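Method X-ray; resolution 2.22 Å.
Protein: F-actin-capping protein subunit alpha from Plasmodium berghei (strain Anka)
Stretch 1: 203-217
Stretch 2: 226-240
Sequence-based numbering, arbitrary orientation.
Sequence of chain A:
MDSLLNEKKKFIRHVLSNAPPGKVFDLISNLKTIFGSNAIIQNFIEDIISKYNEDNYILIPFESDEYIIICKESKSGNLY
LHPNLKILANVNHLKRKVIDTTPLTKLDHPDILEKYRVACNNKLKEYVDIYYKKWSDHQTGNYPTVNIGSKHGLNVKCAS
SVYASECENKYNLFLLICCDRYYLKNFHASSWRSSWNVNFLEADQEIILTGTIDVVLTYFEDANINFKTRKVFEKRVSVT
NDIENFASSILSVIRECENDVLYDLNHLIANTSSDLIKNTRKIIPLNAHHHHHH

Stretch 1, residues 203-217: ADQEIILTGTIDVVL
Stretch 2 (226-240) NFKTRKVFEKRVSVT

The apolar centre of this contact is one face of a two-stranded antiparallel ladder, lined by Ile 207, Leu 209, Ile 213, Val 215 and Leu 217 from the first strand and Phe 227, Phe 233 and Val 237 from the second. At its middle Gly 211 lies opposite Phe 233 (CA to CA 4.9 Å). Phe 233 (chi1 m, chi2 -83°) turns its ring along the ladder, so that Ile 213 CD1 (chi1 m, chi2 t) comes within 3.6 Å of Phe 233 CE2. Toward one end, Ile 207 (p, t) brings CG1 to 4.0 Å from Val 237 CB and CD1 to 3.9 Å from Val 239 CG1, while Leu 209 CB (residue t, p) lies 4.3 Å from Val 237 CG2. At the other end Leu 217 (t, p) sets its CB 4.2 Å from Phe 227 CB and at the edge of the Phe 227 ring. Branched aliphatic and aromatic side chains suit this largely buried face because they fill space without unpaired polar groups. Lys 231 and Lys 235 start on the same face, but their long chains carry the amines away from the partner strand.

The backbone supplies the regular bonding. Residues 206-217 and 226-238 are extended, with phi mostly -90 to -145° and psi 105 to 160°, and run at 169°. The register pairs Ile 207 with Val 237 and, stepping in opposite directions, Leu 217 with Phe 227. Odd-numbered pairs exchange two hydrogen bonds each: Leu 209 N to Lys 235 O is 2.8 Å and Lys 235 N to Leu 209 O 2.7 Å; Val 215 N to Thr 229 O and Thr 229 N to Val 215 O are both 2.7 Å. Beyond the strands, Val 239 N still donates to Gln 205 O at 2.7 Å. Between these rungs CA-H groups approach carbonyls, as in Thr 210 CA to Phe 233 O, 3.2 Å. In all, 1302 Å² is buried.

The opposite face is the polar edge. Asp 214 (m) and Arg 230 (t, t, m, chi4 176°) form a salt bridge: Arg 230 NE lies 2.9 Å from Asp 214 OD1, and Arg 230 NH2 lies 3.1 Å from Asp 214 OD2. Arginine suits the place because its planar guanidinium offers two donors to the carboxylate. Thr 212 CG2 packs 3.6 Å from Arg 230 NE. Farther along, Arg 236 carries Ile 208 CD1 against its CG at 3.2 Å, combining an aliphatic stem with a charged end; Glu 206 OE1 makes a long salt bridge to Arg 236 NE, 3.7 Å.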

ATOM      1  N   ALA A 203      12.940 -44.093   4.292  1.00 58.82           N
ATOM      2  CA  ALA A 203      12.754 -45.128   3.300  1.00 58.02           C
ATOM      3  C   ALA A 203      12.145 -44.587   2.022  1.00 64.17           C
ATOM      4  O   ALA A 203      12.194 -45.269   1.008  1.00 57.71           O
ATOM      5  CB  ALA A 203      11.898 -46.251   3.904  1.00 47.21           C
ATOM      6  N   ASP A 204      11.511 -43.424   2.051  1.00 66.17           N
ATOM      7  CA  ASP A 204      10.853 -42.893   0.866  1.00 63.44           C
ATOM      8  C   ASP A 204      11.786 -42.804  -0.348  1.00 58.44           C
ATOM      9  O   ASP A 204      12.898 -42.291  -0.267  1.00 55.51           O
ATOM     10  CB  ASP A 204      10.334 -41.465   1.152  1.00 62.85           C
ATOM     11  CG  ASP A 204       9.111 -41.406   2.104  1.00 57.35           C
ATOM     12  OD1 ASP A 204       8.554 -42.444   2.468  1.00 59.50           O
ATOM     13  OD2 ASP A 204       8.699 -40.280   2.479  1.00 62.46           O
ATOM     14  N   GLN A 205      11.281 -43.169  -1.519  1.00 57.60           N
ATOM     15  CA  GLN A 205      12.012 -42.888  -2.768  1.00 57.60           C
ATOM     16  C   GLN A 205      11.401 -41.721  -3.519  1.00 55.41           C
ATOM     17  O   GLN A 205      11.999 -41.218  -4.488  1.00 45.82           O
ATOM     18  CB  GLN A 205      12.125 -44.114  -3.670  1.00 50.19           C
ATOM     19  CG  GLN A 205      12.926 -45.233  -2.933  1.00 48.25           C
ATOM     20  CD  GLN A 205      13.108 -46.521  -3.768  1.00 55.38           C
ATOM     21  OE1 GLN A 205      12.156 -47.131  -4.247  1.00 53.72           O
ATOM     22  NE2 GLN A 205      14.359 -46.902  -3.959  1.00 52.44           N
ATOM     23  N   GLU A 206      10.234 -41.276  -3.081  1.00 51.06           N
ATOM     24  CA  GLU A 206       9.602 -40.091  -3.627  1.00 55.04           C
ATOM     25  C   GLU A 206       9.194 -39.140  -2.503  1.00 54.49           C
ATOM     26  O   GLU A 206       8.602 -39.539  -1.496  1.00 55.00           O
ATOM     27  CB  GLU A 206       8.388 -40.504  -4.451  1.00 41.99           C
ATOM     28  CG  GLU A 206       7.845 -39.325  -5.190  1.00 53.45           C
ATOM     29  CD  GLU A 206       6.723 -39.680  -6.123  1.00 77.53           C
ATOM     30  OE1 GLU A 206       5.556 -39.472  -5.684  1.00 78.25           O
ATOM     31  OE2 GLU A 206       7.014 -40.175  -7.269  1.00 75.52           O
ATOM     32  N   ILE A 207       9.526 -37.875  -2.677  1.00 51.38           N
ATOM     33  CA  ILE A 207       9.138 -36.880  -1.695  1.00 59.12           C
ATOM     34  C   ILE A 207       8.396 -35.798  -2.423  1.00 50.70           C
ATOM     35  O   ILE A 207       8.464 -35.680  -3.645  1.00 46.43           O
ATOM     36  CB  ILE A 207      10.312 -36.282  -0.946  1.00 51.71           C
ATOM     37  CG1 ILE A 207      11.094 -35.481  -1.950  1.00 50.56           C
ATOM     38  CG2 ILE A 207      10.992 -37.418  -0.159  1.00 42.18           C
ATOM     39  CD1 ILE A 207      12.434 -35.058  -1.378  1.00 53.80           C
ATOM     40  N   ILE A 208       7.637 -35.045  -1.632  1.00 53.92           N
ATOM     41  CA  ILE A 208       6.918 -33.861  -2.057  1.00 52.67           C
ATOM     42  C   ILE A 208       7.682 -32.682  -1.490  1.00 39.10           C
ATOM     43  O   ILE A 208       7.968 -32.646  -0.298  1.00 46.99           O
ATOM     44  CB  ILE A 208       5.483 -33.848  -1.540  1.00 55.08           C
ATOM     45  CG1 ILE A 208       4.721 -35.051  -2.092  1.00 55.05           C
ATOM     46  CG2 ILE A 208       4.753 -32.603  -1.985  1.00 49.26           C
ATOM     47  CD1 ILE A 208       4.937 -35.250  -3.591  1.00 66.51           C
ATOM     48  N   LEU A 209       8.102 -31.812  -2.341  1.00 42.22           N
ATOM     49  CA  LEU A 209       8.771 -30.580  -1.982  1.00 50.49           C
ATOM     50  C   LEU A 209       7.771 -29.454  -2.317  1.00 54.22           C
ATOM     51  O   LEU A 209       7.269 -29.379  -3.431  1.00 40.93           O
ATOM     52  CB  LEU A 209      10.075 -30.465  -2.752  1.00 39.18           C
ATOM     53  CG  LEU A 209      10.867 -29.220  -2.402  1.00 52.35           C
ATOM     54  CD1 LEU A 209      11.507 -29.276  -0.946  1.00 38.21           C
ATOM     55  CD2 LEU A 209      11.930 -29.011  -3.431  1.00 45.96           C
ATOM     56  N   THR A 210       7.318 -28.732  -1.288  1.00 45.55           N
ATOM     57  CA  THR A 210       6.436 -27.553  -1.394  1.00 45.40           C
ATOM     58  C   THR A 210       7.271 -26.321  -1.129  1.00 40.09           C
ATOM     59  O   THR A 210       8.173 -26.358  -0.283  1.00 41.83           O
ATOM     60  CB  THR A 210       5.344 -27.543  -0.341  1.00 42.66           C
ATOM     61  OG1 THR A 210       6.007 -27.634   0.934  1.00 49.74           O
ATOM     62  CG2 THR A 210       4.388 -28.688  -0.556  1.00 48.90           C
ATOM     63  N   GLY A 211       7.018 -25.263  -1.875  1.00 43.65           N
ATOM     64  CA  GLY A 211       7.788 -24.053  -1.720  1.00 45.06           C
ATOM     65  C   GLY A 211       6.937 -22.829  -1.947  1.00 41.73           C
ATOM     66  O   GLY A 211       5.847 -22.873  -2.545  1.00 39.73           O
ATOM     67  N   THR A 212       7.460 -21.706  -1.428  1.00 40.24           N
ATOM     68  CA  THR A 212       6.847 -20.391  -1.620  1.00 37.24           C
ATOM     69  C   THR A 212       7.944 -19.377  -1.864  1.00 39.01           C
ATOM     70  O   THR A 212       8.956 -19.368  -1.152  1.00 43.35           O
ATOM     71  CB  THR A 212       6.010 -20.005  -0.400  1.00 44.16           C
ATOM     72  OG1 THR A 212       5.033 -21.030  -0.132  1.00 45.44           O
ATOM     73  CG2 THR A 212       5.291 -18.603  -0.572  1.00 50.38           C
ATOM     74  N   ILE A 213       7.793 -18.593  -2.913  1.00 43.95           N
ATOM     75  CA  ILE A 213       8.718 -17.505  -3.192  1.00 41.45           C
ATOM     76  C   ILE A 213       7.967 -16.171  -3.098  1.00 45.33           C
ATOM     77  O   ILE A 213       7.015 -15.927  -3.850  1.00 40.80           O
ATOM     78  CB  ILE A 213       9.392 -17.658  -4.577  1.00 40.92           C
ATOM     79  CG1 ILE A 213      10.264 -18.960  -4.615  1.00 47.81           C
ATOM     80  CG2 ILE A 213      10.224 -16.463  -4.822  1.00 43.29           C
ATOM     81  CD1 ILE A 213      10.988 -19.173  -5.934  1.00 39.62           C
ATOM     82  N   ASP A 214       8.435 -15.304  -2.204  1.00 51.18           N
ATOM     83  CA  ASP A 214       7.812 -14.007  -1.913  1.00 43.87           C
ATOM     84  C   ASP A 214       8.746 -12.906  -2.363  1.00 49.96           C
ATOM     85  O   ASP A 214       9.919 -12.898  -1.976  1.00 47.68           O
ATOM     86  CB  ASP A 214       7.542 -13.863  -0.434  1.00 43.21           C
ATOM     87  CG  ASP A 214       6.285 -14.643   0.037  1.00 47.18           C
ATOM     88  OD1 ASP A 214       5.239 -14.625  -0.666  1.00 49.83           O
ATOM     89  OD2 ASP A 214       6.341 -15.241   1.158  1.00 61.72           O
ATOM     90  N   VAL A 215       8.259 -12.008  -3.214  1.00 55.54           N
ATOM     91  CA  VAL A 215       9.030 -10.846  -3.648  1.00 51.12           C
ATOM     92  C   VAL A 215       8.237  -9.601  -3.236  1.00 51.39           C
ATOM     93  O   VAL A 215       7.038  -9.510  -3.537  1.00 52.67           O
ATOM     94  CB  VAL A 215       9.238 -10.833  -5.159  1.00 44.73           C
ATOM     95  CG1 VAL A 215      10.329  -9.862  -5.525  1.00 56.80           C
ATOM     96  CG2 VAL A 215       9.675 -12.199  -5.626  1.00 52.44           C
ATOM     97  N   VAL A 216       8.886  -8.662  -2.536  1.00 50.33           N
ATOM     98  CA  VAL A 216       8.187  -7.474  -2.041  1.00 43.95           C
ATOM     99  C   VAL A 216       9.025  -6.266  -2.371  1.00 51.20           C
ATOM    100  O   VAL A 216      10.161  -6.138  -1.865  1.00 51.62           O
ATOM    101  CB  VAL A 216       7.941  -7.458  -0.511  1.00 51.89           C
ATOM    102  CG1 VAL A 216       7.007  -6.253  -0.137  1.00 56.85           C
ATOM    103  CG2 VAL A 216       7.367  -8.750   0.019  1.00 51.07           C
ATOM    104  N   LEU A 217       8.447  -5.337  -3.134  1.00 46.39           N
ATOM    105  CA  LEU A 217       9.070  -4.036  -3.340  1.00 53.49           C
ATOM    106  C   LEU A 217       8.477  -3.133  -2.242  1.00 54.68           C
ATOM    107  O   LEU A 217       7.243  -3.096  -2.031  1.00 47.28           O
ATOM    108  CB  LEU A 217       8.775  -3.486  -4.728  1.00 55.34           C
ATOM    109  CG  LEU A 217       9.438  -2.159  -5.160  1.00 56.44           C
ATOM    110  CD1 LEU A 217      11.045  -2.359  -5.290  1.00 55.01           C
ATOM    111  CD2 LEU A 217       8.835  -1.611  -6.420  1.00 54.53           C
ATOM    112  N   ASN A 226       4.536  -1.519  -0.409  1.00 58.79           N
ATOM    113  CA  ASN A 226       4.425  -2.906   0.042  1.00 61.49           C
ATOM    114  C   ASN A 226       3.820  -3.707  -1.096  1.00 61.65           C
ATOM    115  O   ASN A 226       2.730  -4.273  -0.955  1.00 59.61           O
ATOM    116  CB  ASN A 226       3.593  -2.971   1.317  1.00 60.55           C
ATOM    117  CG  ASN A 226       3.699  -4.288   2.058  1.00 68.57           C
ATOM    118  OD1 ASN A 226       4.639  -5.120   1.906  1.00 63.57           O
ATOM    119  ND2 ASN A 226       2.722  -4.476   2.931  1.00 67.51           N
ATOM    120  N   PHE A 227       4.527  -3.732  -2.225  1.00 46.32           N
ATOM    121  CA  PHE A 227       4.054  -4.371  -3.441  1.00 55.95           C
ATOM    122  C   PHE A 227       4.566  -5.822  -3.489  1.00 57.61           C
ATOM    123  O   PHE A 227       5.757  -6.089  -3.668  1.00 45.97           O
ATOM    124  CB  PHE A 227       4.542  -3.569  -4.640  1.00 55.61           C
ATOM    125  CG  PHE A 227       4.235  -4.216  -5.953  1.00 65.04           C
ATOM    126  CD1 PHE A 227       5.241  -4.548  -6.822  1.00 50.45           C
ATOM    127  CD2 PHE A 227       2.925  -4.450  -6.321  1.00 65.54           C
ATOM    128  CE1 PHE A 227       4.961  -5.141  -8.018  1.00 52.86           C
ATOM    129  CE2 PHE A 227       2.621  -4.988  -7.526  1.00 57.76           C
ATOM    130  CZ  PHE A 227       3.650  -5.369  -8.371  1.00 68.95           C
ATOM    131  N   LYS A 228       3.660  -6.761  -3.375  1.00 51.08           N
ATOM    132  CA  LYS A 228       4.015  -8.139  -3.139  1.00 57.89           C
ATOM    133  C   LYS A 228       3.681  -9.030  -4.318  1.00 61.92           C
ATOM    134  O   LYS A 228       2.573  -8.967  -4.873  1.00 57.15           O
ATOM    135  CB  LYS A 228       3.284  -8.698  -1.933  1.00 57.61           C
ATOM    136  CG  LYS A 228       3.498  -7.983  -0.616  1.00 60.29           C
ATOM    137  CD  LYS A 228       2.473  -8.545   0.338  1.00 59.86           C
ATOM    138  CE  LYS A 228       2.834  -8.341   1.749  1.00 83.19           C
ATOM    139  NZ  LYS A 228       1.799  -9.094   2.491  1.00105.08           N
ATOM    140  N   THR A 229       4.636  -9.905  -4.656  1.00 59.20           N
ATOM    141  CA  THR A 229       4.388 -10.989  -5.606  1.00 59.45           C
ATOM    142  C   THR A 229       4.809 -12.320  -5.013  1.00 53.77           C
ATOM    143  O   THR A 229       5.801 -12.424  -4.272  1.00 51.72           O
ATOM    144  CB  THR A 229       5.096 -10.810  -6.930  1.00 63.67           C
ATOM    145  OG1 THR A 229       6.483 -10.667  -6.707  1.00 56.66           O
ATOM    146  CG2 THR A 229       4.610  -9.581  -7.582  1.00 58.94           C
ATOM    147  N   ARG A 230       3.995 -13.322  -5.331  1.00 50.65           N
ATOM    148  CA  ARG A 230       4.086 -14.625  -4.738  1.00 56.94           C
ATOM    149  C   ARG A 230       3.921 -15.733  -5.776  1.00 48.39           C
ATOM    150  O   ARG A 230       3.012 -15.700  -6.596  1.00 44.98           O
ATOM    151  CB  ARG A 230       3.018 -14.761  -3.640  1.00 51.43           C
ATOM    152  CG  ARG A 230       2.780 -16.182  -3.264  1.00 59.09           C
ATOM    153  CD  ARG A 230       1.907 -16.280  -2.074  1.00 67.23           C
ATOM    154  NE  ARG A 230       2.764 -16.049  -0.937  1.00 59.55           N
ATOM    155  CZ  ARG A 230       2.353 -15.971   0.313  1.00 76.37           C
ATOM    156  NH1 ARG A 230       1.063 -16.076   0.575  1.00 76.38           N
ATOM    157  NH2 ARG A 230       3.260 -15.792   1.277  1.00 74.78           N
ATOM    158  N   LYS A 231       4.778 -16.719  -5.704  1.00 43.73           N
ATOM    159  CA  LYS A 231       4.553 -17.964  -6.415  1.00 57.92           C
ATOM    160  C   LYS A 231       4.784 -19.130  -5.450  1.00 39.28           C
ATOM    161  O   LYS A 231       5.726 -19.112  -4.655  1.00 40.90           O
ATOM    162  CB  LYS A 231       5.414 -18.052  -7.673  1.00 52.86           C
ATOM    163  CG  LYS A 231       4.760 -18.969  -8.635  1.00 62.65           C
ATOM    164  CD  LYS A 231       5.431 -18.861  -9.970  1.00 65.46           C
ATOM    165  CE  LYS A 231       4.717 -19.659 -10.998  1.00 71.35           C
ATOM    166  NZ  LYS A 231       5.616 -19.726 -12.193  1.00 73.96           N
ATOM    167  N   VAL A 232       3.844 -20.050  -5.464  1.00 47.91           N
ATOM    168  CA  VAL A 232       3.813 -21.268  -4.690  1.00 55.43           C
ATOM    169  C   VAL A 232       4.098 -22.457  -5.633  1.00 51.71           C
ATOM    170  O   VAL A 232       3.555 -22.512  -6.736  1.00 48.51           O
ATOM    171  CB  VAL A 232       2.415 -21.406  -4.056  1.00 43.39           C
ATOM    172  CG1 VAL A 232       2.362 -22.754  -3.388  1.00 69.47           C
ATOM    173  CG2 VAL A 232       2.182 -20.362  -3.024  1.00 55.51           C
ATOM    174  N   PHE A 233       4.854 -23.438  -5.156  1.00 44.92           N
ATOM    175  CA  PHE A 233       5.301 -24.619  -5.900  1.00 51.44           C
ATOM    176  C   PHE A 233       5.077 -25.901  -5.093  1.00 50.19           C
ATOM    177  O   PHE A 233       5.321 -25.904  -3.863  1.00 49.40           O
ATOM    178  CB  PHE A 233       6.820 -24.543  -6.207  1.00 42.35           C
ATOM    179  CG  PHE A 233       7.235 -23.320  -6.955  1.00 56.23           C
ATOM    180  CD1 PHE A 233       7.124 -23.257  -8.334  1.00 52.25           C
ATOM    181  CD2 PHE A 233       7.712 -22.204  -6.285  1.00 56.65           C
ATOM    182  CE1 PHE A 233       7.479 -22.134  -9.006  1.00 58.70           C
ATOM    183  CE2 PHE A 233       8.097 -21.064  -7.022  1.00 51.40           C
ATOM    184  CZ  PHE A 233       7.982 -21.039  -8.325  1.00 51.43           C
ATOM    185  N   GLU A 234       4.722 -27.002  -5.796  1.00 48.12           N
ATOM    186  CA  GLU A 234       4.554 -28.336  -5.204  1.00 55.38           C
ATOM    187  C   GLU A 234       5.063 -29.418  -6.174  1.00 57.72           C
ATOM    188  O   GLU A 234       4.397 -29.746  -7.156  1.00 49.85           O
ATOM    189  CB  GLU A 234       3.095 -28.589  -4.825  1.00 42.29           C
ATOM    190  CG  GLU A 234       2.859 -30.022  -4.241  1.00 63.66           C
ATOM    191  CD  GLU A 234       1.475 -30.197  -3.615  1.00 75.92           C
ATOM    192  OE1 GLU A 234       0.863 -29.201  -3.191  1.00104.05           O
ATOM    193  OE2 GLU A 234       0.991 -31.334  -3.547  1.00 93.77           O
ATOM    194  N   LYS A 235       6.253 -29.969  -5.891  1.00 50.13           N
ATOM    195  CA  LYS A 235       6.943 -30.856  -6.824  1.00 62.77           C
ATOM    196  C   LYS A 235       7.181 -32.245  -6.230  1.00 52.87           C
ATOM    197  O   LYS A 235       7.623 -32.386  -5.077  1.00 56.44           O
ATOM    198  CB  LYS A 235       8.326 -30.238  -7.221  1.00 53.06           C
ATOM    199  CG  LYS A 235       8.260 -28.788  -7.801  1.00 62.20           C
ATOM    200  CD  LYS A 235       7.515 -28.762  -9.125  1.00 68.92           C
ATOM    201  CE  LYS A 235       7.819 -27.512  -9.884  1.00 75.09           C
ATOM    202  NZ  LYS A 235       7.030 -27.430 -11.153  1.00 73.15           N
ATOM    203  N   ARG A 236       6.956 -33.267  -7.040  1.00 53.21           N
ATOM    204  CA  ARG A 236       7.365 -34.650  -6.733  1.00 55.06           C
ATOM    205  C   ARG A 236       8.792 -34.866  -7.225  1.00 45.12           C
ATOM    206  O   ARG A 236       9.122 -34.544  -8.365  1.00 48.95           O
ATOM    207  CB  ARG A 236       6.456 -35.684  -7.406  1.00 53.28           C
ATOM    208  CG  ARG A 236       5.080 -35.861  -6.737  1.00 77.54           C
ATOM    209  CD  ARG A 236       4.058 -36.771  -7.492  1.00114.12           C
ATOM    210  NE  ARG A 236       2.890 -37.085  -6.636  1.00104.07           N
ATOM    211  CZ  ARG A 236       1.628 -36.623  -6.765  1.00118.25           C
ATOM    212  NH1 ARG A 236       1.237 -35.792  -7.733  1.00126.33           N
ATOM    213  NH2 ARG A 236       0.720 -37.023  -5.886  1.00121.04           N
ATOM    214  N   VAL A 237       9.624 -35.371  -6.355  1.00 42.80           N
ATOM    215  CA  VAL A 237      11.031 -35.551  -6.618  1.00 48.38           C
ATOM    216  C   VAL A 237      11.396 -37.015  -6.313  1.00 52.01           C
ATOM    217  O   VAL A 237      11.001 -37.555  -5.272  1.00 48.61           O
ATOM    218  CB  VAL A 237      11.840 -34.592  -5.739  1.00 52.69           C
ATOM    219  CG1 VAL A 237      13.362 -34.665  -6.081  1.00 47.53           C
ATOM    220  CG2 VAL A 237      11.252 -33.207  -5.894  1.00 51.70           C
ATOM    221  N   SER A 238      12.206 -37.623  -7.180  1.00 45.81           N
ATOM    222  CA  SER A 238      12.706 -38.992  -6.959  1.00 49.57           C
ATOM    223  C   SER A 238      14.039 -38.960  -6.224  1.00 40.04           C
ATOM    224  O   SER A 238      14.949 -38.222  -6.610  1.00 45.95           O
ATOM    225  CB  SER A 238      12.872 -39.723  -8.303  1.00 42.55           C
ATOM    226  OG  SER A 238      11.596 -40.016  -8.903  1.00 44.23           O
ATOM    227  N   VAL A 239      14.180 -39.783  -5.185  1.00 37.83           N
ATOM    228  CA  VAL A 239      15.337 -39.716  -4.316  1.00 44.94           C
ATOM    229  C   VAL A 239      15.687 -41.132  -3.930  1.00 38.48           C
ATOM    230  O   VAL A 239      14.910 -42.060  -4.122  1.00 48.02           O
ATOM    231  CB  VAL A 239      15.074 -38.869  -3.024  1.00 45.30           C
ATOM    232  CG1 VAL A 239      14.713 -37.497  -3.404  1.00 34.59           C
ATOM    233  CG2 VAL A 239      13.967 -39.498  -2.211  1.00 40.42           C
ATOM    234  N   THR A 240      16.833 -41.265  -3.289  1.00 41.36           N
ATOM    235  CA  THR A 240      17.346 -42.528  -2.752  1.00 52.97           C
ATOM    236  C   THR A 240      17.748 -42.324  -1.281  1.00 57.84           C
ATOM    237  O   THR A 240      17.668 -41.225  -0.741  1.00 50.93           O
ATOM    238  CB  THR A 240      18.592 -43.037  -3.523  1.00 48.45           C
ATOM    239  OG1 THR A 240      19.692 -42.131  -3.319  1.00 51.87           O
ATOM    240  CG2 THR A 240      18.321 -43.101  -5.018  1.00 43.14           C
TER